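Local coordinates for protein putative immunoglobulin A1 protease (Bacteroides ovatus, PDB 3N6Z) that is a putative immunoglobulin A1 protease, probably a hydrolase, built largely of stacked parallel beta strands, at residues Tyr296-Leu307 against Phe327-Leu337. Numbering follows the deposited sequence.
Sequences YENCYACESIVL and FHGVAKSAEEL
Y300 and V330 form a parallel beta bridge that extends one face of a beta-solenoid: strand 330-332 pairs with 299-302 and is the outermost strand of its sheet at the C-terminal end. Four backbone bonds alternate between the strands and fix the register: V330 N to C299 O, A301 N to V330 O, K332 N to A301 O and E303 N to K332 O. The bridges A301-A331 and C302-K332 continue the pairing.

Before the corner at E297 and N298, Y296 forms an offset stack with F327, the ring centroids 4.0 Å apart and the planes at 15°. Followed outward, Y296 CB meets F327 CE2 at 3.5 Å. CG comes within 3.3 Å of the same F327 CE2. CD1 also lies by F327 CE2, CD2, CE1 and CZ by F327 CD2, and CE2 between F327 CD2 and CG; beyond the ring, OH bonds to A291 O. With only a methyl group in place of the ring, as in an alanine, F327 would probably lose its stacking partner and A291 O the hydroxyl that binds it. G329 N sits over the opposite face of F327, while C299 SG lies at its edge, in plane.

Y300 CG stands anti to the carbonyl carbon (chi1 -51°), which lays the ring alongside K332, CD1 being 3.7 Å from K332 CG. Where helix 334-344 begins, S333 and E336 form a capping box: E336 N donates to S333 OG at 3.0 Å, and S333 N to E336 OE1. L337 CD1 packs on C302 CB at 3.6 Å. A water donates to E303 OE2 and accepts from A334 N, 2.9 Å away from its oxygen.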
# COMPACT_ATOMS: atom_id res chain seq x y z
N TYR A 296 -14.23 13.33 3.00
CA TYR A 296 -13.31 13.66 1.94
C TYR A 296 -13.00 15.13 1.88
O TYR A 296 -13.88 15.98 2.11
CB TYR A 296 -13.89 13.21 0.59
CG TYR A 296 -14.31 11.75 0.60
CD1 TYR A 296 -13.38 10.74 0.72
CD2 TYR A 296 -15.64 11.38 0.59
CE1 TYR A 296 -13.75 9.41 0.77
CE2 TYR A 296 -16.03 10.04 0.64
CZ TYR A 296 -15.07 9.06 0.74
OH TYR A 296 -15.43 7.74 0.81
N GLU A 297 -11.76 15.43 1.49
CA GLU A 297 -11.35 16.82 1.26
C GLU A 297 -10.31 16.80 0.15
O GLU A 297 -9.37 16.01 0.22
CB GLU A 297 -10.76 17.40 2.54
CG GLU A 297 -10.29 18.83 2.42
CD GLU A 297 -9.72 19.44 3.69
OE1 GLU A 297 -9.49 18.71 4.69
OE2 GLU A 297 -9.49 20.67 3.66
N ASN A 298 -10.43 17.69 -0.83
CA ASN A 298 -9.40 17.88 -1.85
C ASN A 298 -9.01 16.55 -2.53
O ASN A 298 -7.83 16.14 -2.48
CB ASN A 298 -8.15 18.56 -1.27
CG ASN A 298 -8.41 19.94 -0.66
OD1 ASN A 298 -7.61 20.40 0.19
ND2 ASN A 298 -9.45 20.59 -1.08
N CYS A 299 -10.02 15.87 -3.08
CA CYS A 299 -9.83 14.63 -3.82
C CYS A 299 -10.09 14.88 -5.30
O CYS A 299 -11.18 15.39 -5.67
CB CYS A 299 -10.76 13.54 -3.30
SG CYS A 299 -10.32 12.94 -1.62
N TYR A 300 -9.11 14.53 -6.13
CA TYR A 300 -9.09 14.82 -7.56
C TYR A 300 -8.95 13.58 -8.38
O TYR A 300 -8.51 12.52 -7.89
CB TYR A 300 -7.96 15.84 -7.90
CG TYR A 300 -8.06 17.04 -6.99
CD1 TYR A 300 -9.09 17.96 -7.14
CD2 TYR A 300 -7.18 17.20 -5.93
CE1 TYR A 300 -9.26 19.00 -6.24
CE2 TYR A 300 -7.33 18.24 -5.00
CZ TYR A 300 -8.38 19.16 -5.17
OH TYR A 300 -8.55 20.15 -4.27
N ALA A 301 -9.28 13.69 -9.66
CA ALA A 301 -9.07 12.62 -10.62
C ALA A 301 -8.65 13.22 -11.93
O ALA A 301 -9.19 14.25 -12.36
CB ALA A 301 -10.33 11.75 -10.80
N CYS A 302 -7.70 12.60 -12.63
CA CYS A 302 -7.36 13.12 -13.95
C CYS A 302 -8.55 12.97 -14.89
O CYS A 302 -9.21 11.94 -14.95
CB CYS A 302 -6.13 12.47 -14.55
SG CYS A 302 -5.46 13.45 -15.96
N GLU A 303 -8.79 14.03 -15.66
CA GLU A 303 -9.92 14.12 -16.58
C GLU A 303 -9.86 13.04 -17.67
O GLU A 303 -10.89 12.71 -18.25
CB GLU A 303 -9.97 15.51 -17.22
CG GLU A 303 -8.82 15.79 -18.15
CD GLU A 303 -8.69 17.24 -18.60
OE1 GLU A 303 -9.61 18.03 -18.30
OE2 GLU A 303 -7.66 17.53 -19.28
N SER A 304 -8.68 12.49 -17.92
CA SER A 304 -8.51 11.54 -19.01
C SER A 304 -8.54 10.07 -18.61
O SER A 304 -8.41 9.21 -19.48
CB SER A 304 -7.20 11.83 -19.73
OG SER A 304 -6.10 11.59 -18.88
N ILE A 305 -8.76 9.76 -17.32
CA ILE A 305 -8.85 8.34 -16.95
C ILE A 305 -10.11 7.74 -17.59
O ILE A 305 -11.12 8.43 -17.81
CB ILE A 305 -8.75 8.08 -15.42
CG1 ILE A 305 -9.97 8.60 -14.65
CG2 ILE A 305 -7.43 8.63 -14.88
CD1 ILE A 305 -9.90 8.30 -13.13
N VAL A 306 -10.02 6.44 -17.87
CA VAL A 306 -11.13 5.70 -18.49
C VAL A 306 -11.74 4.77 -17.43
O VAL A 306 -11.02 3.98 -16.80
CB VAL A 306 -10.62 4.90 -19.71
CG1 VAL A 306 -11.74 4.06 -20.32
CG2 VAL A 306 -10.01 5.85 -20.75
N LEU A 307 -13.05 4.88 -17.26
CA LEU A 307 -13.83 4.07 -16.32
C LEU A 307 -14.73 3.17 -17.17
O LEU A 307 -15.45 3.65 -18.05
CB LEU A 307 -14.67 4.92 -15.34
CG LEU A 307 -14.03 5.36 -14.01
CD1 LEU A 307 -12.82 6.26 -14.24
CD2 LEU A 307 -15.09 6.06 -13.11
N PHE A 327 -17.52 7.40 -4.80
CA PHE A 327 -17.09 8.79 -4.68
C PHE A 327 -16.12 9.08 -5.81
O PHE A 327 -15.12 8.37 -5.94
CB PHE A 327 -16.44 9.06 -3.32
CG PHE A 327 -15.87 10.46 -3.19
CD1 PHE A 327 -16.66 11.57 -3.47
CD2 PHE A 327 -14.56 10.66 -2.79
CE1 PHE A 327 -16.13 12.86 -3.33
CE2 PHE A 327 -14.03 11.92 -2.67
CZ PHE A 327 -14.81 13.01 -2.96
N HIS A 328 -16.38 10.16 -6.56
CA HIS A 328 -15.62 10.45 -7.77
C HIS A 328 -14.64 11.62 -7.64
O HIS A 328 -13.81 11.80 -8.52
CB HIS A 328 -16.55 10.77 -8.92
CG HIS A 328 -17.37 9.61 -9.38
ND1 HIS A 328 -16.83 8.35 -9.62
CD2 HIS A 328 -18.69 9.52 -9.66
CE1 HIS A 328 -17.80 7.55 -10.04
NE2 HIS A 328 -18.94 8.25 -10.09
N GLY A 329 -14.73 12.42 -6.58
CA GLY A 329 -13.86 13.59 -6.52
C GLY A 329 -14.10 14.56 -7.68
O GLY A 329 -15.13 14.51 -8.33
N VAL A 330 -13.14 15.45 -7.90
CA VAL A 330 -13.23 16.53 -8.88
C VAL A 330 -12.18 16.35 -9.97
O VAL A 330 -11.00 16.19 -9.67
CB VAL A 330 -13.06 17.89 -8.18
CG1 VAL A 330 -12.95 19.04 -9.21
CG2 VAL A 330 -14.21 18.11 -7.15
N ALA A 331 -12.60 16.42 -11.22
CA ALA A 331 -11.68 16.27 -12.33
C ALA A 331 -10.68 17.43 -12.45
O ALA A 331 -11.04 18.60 -12.25
CB ALA A 331 -12.44 16.07 -13.64
N LYS A 332 -9.46 17.08 -12.82
CA LYS A 332 -8.38 18.02 -13.10
C LYS A 332 -7.59 17.57 -14.33
O LYS A 332 -7.52 16.39 -14.65
CB LYS A 332 -7.42 18.11 -11.91
CG LYS A 332 -8.05 18.71 -10.64
CD LYS A 332 -8.24 20.23 -10.83
CE LYS A 332 -9.23 20.86 -9.87
NZ LYS A 332 -9.25 22.34 -10.08
N SER A 333 -6.94 18.53 -14.99
CA SER A 333 -6.03 18.22 -16.08
C SER A 333 -4.75 17.60 -15.53
O SER A 333 -4.42 17.80 -14.37
CB SER A 333 -5.67 19.46 -16.91
OG SER A 333 -4.90 20.36 -16.15
N ALA A 334 -3.97 16.99 -16.41
CA ALA A 334 -2.65 16.47 -16.04
C ALA A 334 -1.77 17.58 -15.47
O ALA A 334 -1.06 17.38 -14.49
CB ALA A 334 -1.96 15.77 -17.25
N GLU A 335 -1.79 18.76 -16.12
CA GLU A 335 -0.94 19.87 -15.68
C GLU A 335 -1.36 20.34 -14.29
O GLU A 335 -0.52 20.55 -13.41
CB GLU A 335 -0.98 21.04 -16.67
CG GLU A 335 -0.05 22.20 -16.28
CD GLU A 335 -0.25 23.47 -17.13
OE1 GLU A 335 -0.96 23.43 -18.16
OE2 GLU A 335 0.30 24.53 -16.73
N GLU A 336 -2.67 20.48 -14.09
CA GLU A 336 -3.19 20.85 -12.77
C GLU A 336 -2.81 19.84 -11.70
O GLU A 336 -2.42 20.23 -10.60
CB GLU A 336 -4.70 21.05 -12.81
CG GLU A 336 -5.08 22.30 -13.65
CD GLU A 336 -6.51 22.32 -14.18
OE1 GLU A 336 -7.28 21.33 -14.02
OE2 GLU A 336 -6.87 23.35 -14.80
N LEU A 337 -2.97 18.57 -12.01
CA LEU A 337 -2.64 17.51 -11.02
C LEU A 337 -1.18 17.51 -10.65
O LEU A 337 -0.84 17.32 -9.50
CB LEU A 337 -2.99 16.14 -11.54
CG LEU A 337 -4.39 15.68 -11.42
CD1 LEU A 337 -4.50 14.24 -11.93
CD2 LEU A 337 -4.94 15.79 -9.97
O HOH W 1 -5.15 16.47 -19.04